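Local structure of Glyoxalase/bleomycin resistance protein/dioxygenase (Nocardioides sp., 4MYM) at residues 122-126 / 139-143; 60-64 / 75-80; 104-108 / 151-155; 111-115 / 136-140. The protein is of unproven function but belongs to the glyoxalase/bleomycin resistance/dioxygenase superfamily, whose members include metal-dependent enzymes and antibiotic-binding resistance proteins. All coordinates share one frame; numbering follows the deposited sequence.

Contact 1. Residues 122-126 / 139-143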
loop_
_atom_site.group_PDB
_atom_site.type_symbol
_atom_site.label_atom_id
_atom_site.label_comp_id
_atom_site.label_asym_id
_atom_site.label_seq_id
_atom_site.Cartn_x
_atom_site.Cartn_y
_atom_site.Cartn_z
ATOM N N GLY A 122 -11.291 -5.250 19.310
ATOM C CA GLY A 122 -10.460 -6.444 19.212
ATOM C C GLY A 122 -9.166 -6.278 18.436
ATOM O O GLY A 122 -8.496 -7.271 18.164
ATOM N N ILE A 123 -8.803 -5.042 18.078
ATOM C CA ILE A 123 -7.498 -4.780 17.478
ATOM C C ILE A 123 -6.446 -4.933 18.570
ATOM O O ILE A 123 -6.627 -4.442 19.687
ATOM C CB ILE A 123 -7.409 -3.371 16.858
ATOM C CG1 ILE A 123 -8.342 -3.248 15.649
ATOM C CG2 ILE A 123 -5.984 -3.034 16.439
ATOM C CD1 ILE A 123 -7.978 -4.119 14.458
ATOM N N GLU A 124 -5.364 -5.630 18.239
ATOM C CA GLU A 124 -4.268 -5.893 19.175
ATOM C C GLU A 124 -3.080 -5.065 18.779
ATOM O O GLU A 124 -2.574 -5.194 17.668
ATOM C CB GLU A 124 -3.887 -7.374 19.142
ATOM C CG GLU A 124 -5.037 -8.290 19.495
ATOM C CD GLU A 124 -4.637 -9.754 19.568
ATOM O OE1 GLU A 124 -3.439 -10.061 19.402
ATOM O OE2 GLU A 124 -5.525 -10.598 19.824
ATOM N N PHE A 125 -2.615 -4.221 19.686
ATOM C CA PHE A 125 -1.552 -3.297 19.379
ATOM C C PHE A 125 -0.219 -3.801 19.893
ATOM O O PHE A 125 -0.160 -4.478 20.925
ATOM C CB PHE A 125 -1.864 -1.947 20.007
ATOM C CG PHE A 125 -2.979 -1.225 19.334
ATOM C CD1 PHE A 125 -4.294 -1.411 19.732
ATOM C CD2 PHE A 125 -2.709 -0.362 18.275
ATOM C CE1 PHE A 125 -5.325 -0.749 19.084
ATOM C CE2 PHE A 125 -3.734 0.311 17.641
ATOM C CZ PHE A 125 -5.038 0.120 18.043
ATOM N N TYR A 126 0.855 -3.452 19.195
ATOM C CA TYR A 126 2.190 -3.814 19.670
ATOM C C TYR A 126 2.599 -3.085 20.948
ATOM O O TYR A 126 3.412 -3.594 21.710
ATOM C CB TYR A 126 3.220 -3.560 18.592
ATOM C CG TYR A 126 3.072 -4.495 17.418
ATOM C CD1 TYR A 126 3.553 -5.805 17.487
ATOM C CD2 TYR A 126 2.451 -4.085 16.250
ATOM C CE1 TYR A 126 3.431 -6.674 16.418
ATOM C CE2 TYR A 126 2.332 -4.942 15.166
ATOM C CZ TYR A 126 2.837 -6.236 15.256
ATOM O OH TYR A 126 2.726 -7.109 14.199
ATOM N N ILE A 139 0.640 4.534 16.966
ATOM C CA ILE A 139 0.223 3.214 17.396
ATOM C C ILE A 139 0.366 2.251 16.214
ATOM O O ILE A 139 0.210 2.644 15.048
ATOM C CB ILE A 139 -1.213 3.197 17.952
ATOM C CG1 ILE A 139 -2.206 3.819 16.958
ATOM C CG2 ILE A 139 -1.237 3.940 19.295
ATOM C CD1 ILE A 139 -3.627 3.908 17.473
ATOM N N TYR A 140 0.698 1.003 16.527
ATOM C CA TYR A 140 0.943 -0.031 15.508
ATOM C C TYR A 140 0.136 -1.299 15.824
ATOM O O TYR A 140 0.022 -1.679 16.991
ATOM C CB TYR A 140 2.435 -0.345 15.462
ATOM C CG TYR A 140 3.294 0.838 15.110
ATOM C CD1 TYR A 140 3.495 1.200 13.788
ATOM C CD2 TYR A 140 3.906 1.602 16.098
ATOM C CE1 TYR A 140 4.281 2.287 13.458
ATOM C CE2 TYR A 140 4.695 2.684 15.780
ATOM C CZ TYR A 140 4.867 3.032 14.463
ATOM O OH TYR A 140 5.627 4.113 14.151
ATOM N N PHE A 141 -0.451 -1.927 14.799
ATOM C CA PHE A 141 -1.160 -3.185 14.932
ATOM C C PHE A 141 -1.018 -4.054 13.681
ATOM O O PHE A 141 -0.981 -3.522 12.565
ATOM C CB PHE A 141 -2.649 -3.003 15.303
ATOM C CG PHE A 141 -3.476 -2.232 14.297
ATOM C CD1 PHE A 141 -4.255 -2.899 13.356
ATOM C CD2 PHE A 141 -3.535 -0.849 14.341
ATOM C CE1 PHE A 141 -5.049 -2.201 12.463
ATOM C CE2 PHE A 141 -4.332 -0.141 13.451
ATOM C CZ PHE A 141 -5.089 -0.817 12.514
ATOM N N PRO A 142 -0.912 -5.386 13.867
ATOM C CA PRO A 142 -0.894 -6.313 12.741
ATOM C C PRO A 142 -2.272 -6.500 12.110
ATOM O O PRO A 142 -3.296 -6.450 12.798
ATOM C CB PRO A 142 -0.451 -7.631 13.385
ATOM C CG PRO A 142 -1.018 -7.568 14.761
ATOM C CD PRO A 142 -0.976 -6.113 15.158
ATOM N N GLY A 143 -2.295 -6.689 10.796
ATOM C CA GLY A 143 -3.493 -7.162 10.111
ATOM C C GLY A 143 -3.271 -8.609 9.680
ATOM O O GLY A 143 -2.190 -9.157 9.887
HETATM O O HOH W 1 -4.699 -6.453 15.359
#
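Phe141 meets the 122-126 loop with two parts of its ring. Over one face stands Ile123, whose CG2 methyl lies 3.8 Å from the centroid of the Phe141 ring in a CH-pi contact. The edge of Phe141 is turned toward the face of Phe125 in an offset edge-to-face pair, planes at 71°, with CD2 of Phe141 3.5 Å from CE2 of Phe125. That same CE2 of Phe125 touches CD1 of Ile139 at 3.6 Å, so the Phe125 ring bridges two alternate residues of the strand. In the βαβββ module of this superfamily, 122-126 is part of the link from helix 108-120 to strand 130-132; Gly122 leaves the helix in a Schellman motif, with positive phi. Phe141 CG sits between its own backbone N and carbonyl carbon (chi1 61°), a setting that brings the ring against both loop side chains. The next residue of the loop, Tyr126, crosses Pro142 at a slant, Tyr126 OH 3.3 Å from Pro142 CB. Backbone joins the two pieces once directly, Tyr126 N donating to Tyr140 O at 2.9 Å, and once through a water that accepts from Glu124 N and donates to Pro142 O. Leu118 of helix 108-120 packs on Ile123 and Phe125, while Trp149 of the next strand stacks on Phe141. Pro88 of the second subunit lies against Tyr126.

Contact 2. Residues 60-64 / 75-80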
loop_
_atom_site.group_PDB
_atom_site.type_symbol
_atom_site.label_atom_id
_atom_site.label_comp_id
_atom_site.label_asym_id
_atom_site.label_seq_id
_atom_site.Cartn_x
_atom_site.Cartn_y
_atom_site.Cartn_z
HETATM N N MSE A 60 -14.451 -10.949 -6.908
HETATM C CA MSE A 60 -14.166 -11.847 -8.022
HETATM C C MSE A 60 -13.584 -13.072 -7.395
HETATM O O MSE A 60 -13.327 -13.084 -6.181
HETATM C CB MSE A 60 -13.213 -11.179 -9.015
HETATM C CG MSE A 60 -13.857 -10.019 -9.766
HETATM SE SE MSE A 60 -15.303 -10.677 -10.956
HETATM C CE MSE A 60 -14.119 -11.363 -12.382
ATOM N N PRO A 61 -13.376 -14.139 -8.187
ATOM C CA PRO A 61 -12.784 -15.310 -7.555
ATOM C C PRO A 61 -11.495 -14.958 -6.811
ATOM O O PRO A 61 -10.591 -14.307 -7.376
ATOM C CB PRO A 61 -12.529 -16.254 -8.738
ATOM C CG PRO A 61 -13.611 -15.900 -9.703
ATOM C CD PRO A 61 -13.786 -14.414 -9.578
ATOM N N GLY A 62 -11.453 -15.365 -5.542
ATOM C CA GLY A 62 -10.352 -15.093 -4.621
ATOM C C GLY A 62 -10.008 -13.627 -4.442
ATOM O O GLY A 62 -8.892 -13.291 -4.067
ATOM N N PHE A 63 -10.979 -12.751 -4.667
ATOM C CA PHE A 63 -10.729 -11.323 -4.627
ATOM C C PHE A 63 -11.901 -10.564 -4.025
ATOM O O PHE A 63 -13.065 -10.864 -4.289
ATOM C CB PHE A 63 -10.445 -10.789 -6.040
ATOM C CG PHE A 63 -10.180 -9.311 -6.086
ATOM C CD1 PHE A 63 -8.900 -8.816 -5.875
ATOM C CD2 PHE A 63 -11.210 -8.417 -6.327
ATOM C CE1 PHE A 63 -8.656 -7.447 -5.908
ATOM C CE2 PHE A 63 -10.976 -7.054 -6.364
ATOM C CZ PHE A 63 -9.699 -6.564 -6.150
ATOM N N ALA A 64 -11.568 -9.567 -3.219
ATOM C CA ALA A 64 -12.531 -8.579 -2.762
ATOM C C ALA A 64 -11.813 -7.247 -2.620
ATOM O O ALA A 64 -10.624 -7.210 -2.310
ATOM C CB ALA A 64 -13.149 -9.003 -1.441
ATOM N N LEU A 75 -7.995 -7.208 -1.514
ATOM C CA LEU A 75 -7.441 -8.465 -1.029
ATOM C C LEU A 75 -7.495 -9.492 -2.142
ATOM O O LEU A 75 -8.521 -9.648 -2.788
ATOM C CB LEU A 75 -8.255 -8.983 0.155
ATOM C CG LEU A 75 -8.631 -7.975 1.248
ATOM C CD1 LEU A 75 -9.734 -8.554 2.136
ATOM C CD2 LEU A 75 -7.411 -7.598 2.065
ATOM N N TRP A 76 -6.420 -10.239 -2.311
ATOM C CA TRP A 76 -6.334 -11.211 -3.394
ATOM C C TRP A 76 -5.605 -12.451 -2.884
ATOM O O TRP A 76 -4.490 -12.360 -2.369
ATOM C CB TRP A 76 -5.582 -10.590 -4.573
ATOM C CG TRP A 76 -5.795 -11.252 -5.913
ATOM C CD1 TRP A 76 -6.532 -12.369 -6.198
ATOM C CD2 TRP A 76 -5.232 -10.821 -7.147
ATOM N NE1 TRP A 76 -6.461 -12.654 -7.554
ATOM C CE2 TRP A 76 -5.663 -11.718 -8.150
ATOM C CE3 TRP A 76 -4.410 -9.755 -7.506
ATOM C CZ2 TRP A 76 -5.298 -11.573 -9.486
ATOM C CZ3 TRP A 76 -4.042 -9.619 -8.840
ATOM C CH2 TRP A 76 -4.493 -10.527 -9.808
ATOM N N ASP A 77 -6.256 -13.601 -3.015
ATOM C CA ASP A 77 -5.698 -14.863 -2.557
ATOM C C ASP A 77 -4.391 -15.185 -3.264
ATOM O O ASP A 77 -4.319 -15.093 -4.497
ATOM C CB ASP A 77 -6.685 -15.998 -2.827
ATOM C CG ASP A 77 -6.150 -17.332 -2.357
ATOM O OD1 ASP A 77 -6.182 -17.574 -1.132
ATOM O OD2 ASP A 77 -5.670 -18.106 -3.207
ATOM N N ALA A 78 -3.378 -15.585 -2.485
ATOM C CA ALA A 78 -2.038 -15.877 -3.002
ATOM C C ALA A 78 -2.021 -16.992 -4.059
ATOM O O ALA A 78 -1.309 -16.892 -5.059
ATOM C CB ALA A 78 -1.094 -16.248 -1.855
ATOM N N GLN A 79 -2.771 -18.060 -3.813
ATOM C CA GLN A 79 -2.822 -19.186 -4.758
ATOM C C GLN A 79 -3.394 -18.744 -6.108
ATOM O O GLN A 79 -2.825 -19.061 -7.162
ATOM C CB GLN A 79 -3.642 -20.345 -4.182
ATOM C CG GLN A 79 -3.573 -21.630 -4.998
ATOM C CD GLN A 79 -4.137 -22.846 -4.257
ATOM O OE1 GLN A 79 -4.104 -22.923 -3.023
ATOM N NE2 GLN A 79 -4.645 -23.810 -5.016
ATOM N N LEU A 80 -4.494 -17.993 -6.071
ATOM C CA LEU A 80 -5.085 -17.438 -7.300
ATOM C C LEU A 80 -4.162 -16.511 -8.087
ATOM O O LEU A 80 -4.130 -16.567 -9.328
ATOM C CB LEU A 80 -6.413 -16.721 -7.023
ATOM C CG LEU A 80 -7.697 -17.497 -7.351
ATOM C CD1 LEU A 80 -8.869 -16.549 -7.310
ATOM C CD2 LEU A 80 -7.661 -18.176 -8.715
#
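Phe63 and Trp76 face each other across a beta hairpin as a non-hydrogen-bonded antiparallel pair, both side chains on the same face of the sheet. Followed outward, Trp76 first places CB in the plane of the Phe63 ring, at its edge. Trp76 CG comes next, 3.9 Å from Phe63 CD1, and here the Phe63 edge points at the face of the indole five-membered ring with the planes at 89°, an edge-to-face stack close to perpendicular. CD1 of Trp76 then lies 3.3 Å from Gly62 O, which approaches the edge of the indole. Farther out, Trp76 NE1 comes no nearer than 4.5 Å to Pro61 O. Ile81, Thr84 and Thr85 of helix 78-85 and Trp134 of the second subunit, edge-to-face, surround the side chain. In Phe63 a chi1 of 180° turns CG away from the amide nitrogen and carries CD1 past Leu75 O toward the tryptophan. Strands 63-66 and 72-77 belong to the N-terminal βαβββ module, with Ala64 and Leu75 as the neighbouring hydrogen-bonded pair: Ala64 N donates to Leu75 O at 3.1 Å, and Leu75 N to Ala64 O at 2.7 Å. These two side chains occupy the other face, under helix 41-51. A type II turn from Met60, a selenomethionine, to Phe63 places Gly62 at positive phi, and Gly62 O receives Asp77 N at 2.9 Å, in the carbonyl plane. Asp77 is also the N-cap of helix 78-85: Asp77 OD2 accepts from Leu80 N at 3.1 Å, through the anti lone pair.

Contact 3. Residues 104-108 / 151-155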
loop_
_atom_site.group_PDB
_atom_site.type_symbol
_atom_site.label_atom_id
_atom_site.label_comp_id
_atom_site.label_asym_id
_atom_site.label_seq_id
_atom_site.Cartn_x
_atom_site.Cartn_y
_atom_site.Cartn_z
ATOM N N GLU A 104 -2.548 8.940 8.659
ATOM C CA GLU A 104 -2.166 10.114 9.398
ATOM C C GLU A 104 -3.426 10.683 10.044
ATOM O O GLU A 104 -4.410 10.897 9.362
ATOM C CB GLU A 104 -1.545 11.182 8.508
ATOM C CG GLU A 104 -1.140 12.406 9.325
ATOM C CD GLU A 104 -0.389 13.464 8.545
ATOM O OE1 GLU A 104 -0.019 13.230 7.366
ATOM O OE2 GLU A 104 -0.177 14.549 9.131
ATOM N N LEU A 105 -3.378 10.925 11.352
ATOM C CA LEU A 105 -4.459 11.634 12.047
ATOM C C LEU A 105 -4.062 13.094 12.307
ATOM O O LEU A 105 -2.905 13.469 12.142
ATOM C CB LEU A 105 -4.804 10.919 13.348
ATOM C CG LEU A 105 -5.263 9.457 13.240
ATOM C CD1 LEU A 105 -5.850 9.001 14.558
ATOM C CD2 LEU A 105 -6.281 9.233 12.122
ATOM N N SER A 106 -5.031 13.905 12.725
ATOM C CA SER A 106 -4.849 15.350 12.804
ATOM C C SER A 106 -4.296 15.879 14.123
ATOM O O SER A 106 -3.986 17.055 14.205
ATOM C CB SER A 106 -6.174 16.053 12.511
ATOM O OG SER A 106 -6.656 15.650 11.250
ATOM N N SER A 107 -4.187 15.040 15.150
ATOM C CA SER A 107 -3.565 15.470 16.401
ATOM C C SER A 107 -3.143 14.269 17.242
ATOM O O SER A 107 -3.767 13.221 17.151
ATOM C CB SER A 107 -4.529 16.339 17.222
ATOM O OG SER A 107 -5.152 15.575 18.241
ATOM N N PRO A 108 -2.108 14.433 18.079
ATOM C CA PRO A 108 -1.633 13.371 18.982
ATOM C C PRO A 108 -2.695 12.819 19.903
ATOM O O PRO A 108 -2.713 11.631 20.193
ATOM C CB PRO A 108 -0.529 14.064 19.783
ATOM C CG PRO A 108 0.001 15.076 18.843
ATOM C CD PRO A 108 -1.180 15.575 18.065
ATOM N N TYR A 151 -1.136 4.274 12.865
ATOM C CA TYR A 151 -1.853 5.543 12.945
ATOM C C TYR A 151 -0.852 6.472 13.599
ATOM O O TYR A 151 -0.222 6.108 14.600
ATOM C CB TYR A 151 -3.122 5.444 13.797
ATOM C CG TYR A 151 -4.320 4.745 13.199
ATOM C CD1 TYR A 151 -4.190 3.679 12.308
ATOM C CD2 TYR A 151 -5.610 5.114 13.575
ATOM C CE1 TYR A 151 -5.295 3.039 11.784
ATOM C CE2 TYR A 151 -6.716 4.466 13.062
ATOM C CZ TYR A 151 -6.553 3.432 12.161
ATOM O OH TYR A 151 -7.660 2.780 11.666
ATOM N N PHE A 152 -0.645 7.650 13.020
ATOM C CA PHE A 152 0.346 8.578 13.525
ATOM C C PHE A 152 -0.186 10.003 13.433
ATOM O O PHE A 152 -1.049 10.295 12.599
ATOM C CB PHE A 152 1.696 8.461 12.807
ATOM C CG PHE A 152 1.711 9.003 11.394
ATOM C CD1 PHE A 152 1.213 8.249 10.333
ATOM C CD2 PHE A 152 2.250 10.247 11.121
ATOM C CE1 PHE A 152 1.222 8.747 9.034
ATOM C CE2 PHE A 152 2.253 10.746 9.823
ATOM C CZ PHE A 152 1.755 9.992 8.784
ATOM N N ALA A 153 0.321 10.852 14.320
ATOM C CA ALA A 153 0.072 12.290 14.262
ATOM C C ALA A 153 1.318 13.042 14.726
ATOM O O ALA A 153 2.011 12.623 15.664
ATOM C CB ALA A 153 -1.144 12.649 15.088
ATOM N N TRP A 154 1.617 14.139 14.035
ATOM C CA TRP A 154 2.833 14.890 14.279
ATOM C C TRP A 154 2.726 15.655 15.597
ATOM O O TRP A 154 1.685 16.216 15.902
ATOM C CB TRP A 154 3.106 15.888 13.148
ATOM C CG TRP A 154 3.396 15.241 11.840
ATOM C CD1 TRP A 154 2.708 15.403 10.686
ATOM C CD2 TRP A 154 4.449 14.315 11.558
ATOM N NE1 TRP A 154 3.259 14.635 9.699
ATOM C CE2 TRP A 154 4.328 13.951 10.209
ATOM C CE3 TRP A 154 5.469 13.746 12.322
ATOM C CZ2 TRP A 154 5.197 13.048 9.595
ATOM C CZ3 TRP A 154 6.332 12.847 11.717
ATOM C CH2 TRP A 154 6.190 12.511 10.362
ATOM N N LEU A 155 3.806 15.646 16.359
ATOM C CA LEU A 155 3.931 16.480 17.552
ATOM C C LEU A 155 4.287 17.893 17.105
ATOM O O LEU A 155 4.500 18.137 15.910
ATOM C CB LEU A 155 5.017 15.919 18.472
ATOM C CG LEU A 155 4.810 14.483 18.964
ATOM C CD1 LEU A 155 6.016 14.023 19.767
ATOM C CD2 LEU A 155 3.539 14.360 19.791
HETATM O O HOH W 2 -0.486 14.724 11.898
HETATM O O HOH W 3 2.534 14.006 6.914
#
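The Phe152 ring carries Glu104 on one face, with Glu104 CA 4.0 Å from the ring centroid in a CH-pi contact and Glu104 CB 3.5 Å from CZ of Phe152. Extended all along its length, its CG pointing opposite the amide nitrogen (chi1 -179°), the glutamate runs across this ring toward Trp154. Its carboxylate is tilted 29° from the phenyl plane but stands at 80° to the indole. Phe152 CE2 in turn lies over a face of Trp154, near the rim, whereas Trp154 CE2 falls in the plane of Phe152, at its edge. Two waters tie the acid to the tryptophan. One, in the plane of the indole at its edge, accepts from NE1 of Trp154 and donates to OE1 of Glu104 at 2.7 Å; the other donates to OE2 of Glu104 and to Leu105 O and accepts from Trp154 N. Glu104 and Phe152 form a parallel bridge between strand 99-104, outermost within this chain, and strand 147-154, the first and last strands of the C-terminal βαβββ module, where Leu105 N donates to Phe152 O at 2.7 Å. Past the bridge the chain turns over Ala153, whose CB is 3.4 Å from Ser107 C, and Pro108 CG reaches CD2 of Leu155 at 3.7 Å. Ser107 N-caps helix 108-120, its OG accepting from Glu110 N. Thr32 OG1 of the second subunit hydrogen-bonds Glu104 N.

Contact 4. Residues 111-115 / 136-140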
loop_
_atom_site.group_PDB
_atom_site.type_symbol
_atom_site.label_atom_id
_atom_site.label_comp_id
_atom_site.label_asym_id
_atom_site.label_seq_id
_atom_site.Cartn_x
_atom_site.Cartn_y
_atom_site.Cartn_z
ATOM N N ILE A 111 -4.882 10.107 18.467
ATOM C CA ILE A 111 -4.228 8.781 18.490
ATOM C C ILE A 111 -4.742 7.955 19.684
ATOM O O ILE A 111 -5.201 6.827 19.519
ATOM C CB ILE A 111 -2.688 8.915 18.516
ATOM C CG1 ILE A 111 -2.185 9.591 17.239
ATOM C CG2 ILE A 111 -2.002 7.559 18.708
ATOM C CD1 ILE A 111 -2.400 8.804 15.948
ATOM N N ASP A 112 -4.747 8.551 20.870
ATOM C CA ASP A 112 -5.205 7.831 22.061
ATOM C C ASP A 112 -6.676 7.467 21.965
ATOM O O ASP A 112 -7.070 6.402 22.401
ATOM C CB ASP A 112 -4.918 8.637 23.328
ATOM C CG ASP A 112 -3.440 8.901 23.523
ATOM O OD1 ASP A 112 -2.880 9.746 22.797
ATOM O OD2 ASP A 112 -2.817 8.268 24.408
ATOM N N THR A 113 -7.495 8.340 21.374
ATOM C CA THR A 113 -8.898 8.037 21.149
ATOM C C THR A 113 -9.082 6.876 20.182
ATOM O O THR A 113 -9.883 5.962 20.422
ATOM C CB THR A 113 -9.654 9.273 20.578
ATOM O OG1 THR A 113 -9.652 10.314 21.556
ATOM C CG2 THR A 113 -11.069 8.931 20.276
ATOM N N ALA A 114 -8.368 6.918 19.066
ATOM C CA ALA A 114 -8.450 5.827 18.085
ATOM C C ALA A 114 -8.023 4.491 18.713
ATOM O O ALA A 114 -8.665 3.466 18.499
ATOM C CB ALA A 114 -7.587 6.148 16.871
ATOM N N TYR A 115 -6.948 4.528 19.490
ATOM C CA TYR A 115 -6.432 3.357 20.212
ATOM C C TYR A 115 -7.525 2.688 21.056
ATOM O O TYR A 115 -7.783 1.478 20.939
ATOM C CB TYR A 115 -5.246 3.790 21.075
ATOM C CG TYR A 115 -4.738 2.748 22.040
ATOM C CD1 TYR A 115 -4.028 1.641 21.584
ATOM C CD2 TYR A 115 -4.971 2.856 23.418
ATOM C CE1 TYR A 115 -3.551 0.680 22.459
ATOM C CE2 TYR A 115 -4.488 1.895 24.306
ATOM C CZ TYR A 115 -3.773 0.812 23.822
ATOM O OH TYR A 115 -3.293 -0.168 24.676
ATOM N N ALA A 136 6.481 12.068 16.164
ATOM C CA ALA A 136 5.100 11.626 16.007
ATOM C C ALA A 136 4.659 10.783 17.179
ATOM O O ALA A 136 5.471 10.088 17.803
ATOM C CB ALA A 136 4.935 10.840 14.709
ATOM N N ARG A 137 3.354 10.840 17.467
ATOM C CA ARG A 137 2.717 9.949 18.394
ATOM C C ARG A 137 2.042 8.867 17.552
ATOM O O ARG A 137 1.238 9.183 16.665
ATOM C CB ARG A 137 1.705 10.704 19.261
ATOM C CG ARG A 137 0.962 9.836 20.257
ATOM C CD ARG A 137 0.301 10.678 21.344
ATOM N NE ARG A 137 -0.181 9.886 22.465
ATOM C CZ ARG A 137 0.545 9.532 23.530
ATOM N NH1 ARG A 137 1.819 9.867 23.636
ATOM N NH2 ARG A 137 -0.018 8.819 24.506
ATOM N N CYS A 138 2.404 7.607 17.811
ATOM C CA CYS A 138 2.027 6.479 16.951
ATOM C C CYS A 138 1.472 5.289 17.684
ATOM O O CYS A 138 1.801 5.042 18.857
ATOM C CB CYS A 138 3.239 5.981 16.160
ATOM S SG CYS A 138 4.120 7.269 15.290
ATOM N N ILE A 139 0.640 4.534 16.966
ATOM C CA ILE A 139 0.223 3.214 17.396
ATOM C C ILE A 139 0.366 2.251 16.214
ATOM O O ILE A 139 0.210 2.644 15.048
ATOM C CB ILE A 139 -1.213 3.197 17.952
ATOM C CG1 ILE A 139 -2.206 3.819 16.958
ATOM C CG2 ILE A 139 -1.237 3.940 19.295
ATOM C CD1 ILE A 139 -3.627 3.908 17.473
ATOM N N TYR A 140 0.698 1.003 16.527
ATOM C CA TYR A 140 0.943 -0.031 15.508
ATOM C C TYR A 140 0.136 -1.299 15.824
ATOM O O TYR A 140 0.022 -1.679 16.991
ATOM C CB TYR A 140 2.435 -0.345 15.462
ATOM C CG TYR A 140 3.294 0.838 15.110
ATOM C CD1 TYR A 140 3.495 1.200 13.788
ATOM C CD2 TYR A 140 3.906 1.602 16.098
ATOM C CE1 TYR A 140 4.281 2.287 13.458
ATOM C CE2 TYR A 140 4.695 2.684 15.780
ATOM C CZ TYR A 140 4.867 3.032 14.463
ATOM O OH TYR A 140 5.627 4.113 14.151
#
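Arg137 and Asp112 meet at about a right angle along their side chains, yet their flat ends are nearly coplanar, carboxylate and guanidinium planes 14° apart. The grip is side-on and twofold. Arg137 NE donates to Asp112 OD1 at 2.7 Å, from the syn side and somewhat out of the carboxylate plane; Arg137 NH2 donates to the syn lone pair of Asp112 OD2 at 2.9 Å, and this second bond is straighter, 173° at the hydrogen. Such a paired bridge fixes the rotation of both groups. Arg137 reaches it with a chain extended as far as NE, its methylenes passing Ile111: Arg137 CG lies 4.0 Å from Ile111 CG2. Arg137 NH1 forms a salt bridge with a second acid, Asp131, so two carboxylates hold the guanidinium and probably stabilise its charge. Next to the salt bridge Ile111 slides past Ile139 in the opposite direction, the two CG2 methyls 3.7 Å apart, and Ile111 CG1 rests 3.5 Å from Arg137 O. One helical turn on, Tyr115 sets its CB 4.0 Å from CD1 of Ile139. Helix and strand segments run almost parallel, axes 12° apart and 8.9 Å at closest approach. Helix 108-120 lies on the face of the C-terminal sheet that carries Arg137 and Ile139, with Pro129 packed against Asp112 and Arg137, while Cys138 points away from the helix and packs on Glu150 and Phe152 of strand 147-154.

Contacts 1, 3 and 4 belong to the C-terminal module and contact 2 to the N-terminal one; centres of contacts 2 and 3 are about 33 Å apart. Contacts 1 and 4 share Ile139 and Tyr140 on strand 136-142 and touch through Phe125 and Tyr115. Contact 3 joins them across the sheet, Ile139 N 3.0 Å from Tyr151 O and Arg137 N 2.9 Å from Ala153 O, probable hydrogen bonds. Contacts 1 and 4 nest within the loop that contact 3 closes. The nearest side-chain atoms lie about 3 Å (Phe63) and about 4 Å (Cys138, Tyr140, Trp154) from bound BTB, probably a crystallisation component that may mark a pocket; contacts 1, 2 and 3 touch the second subunit.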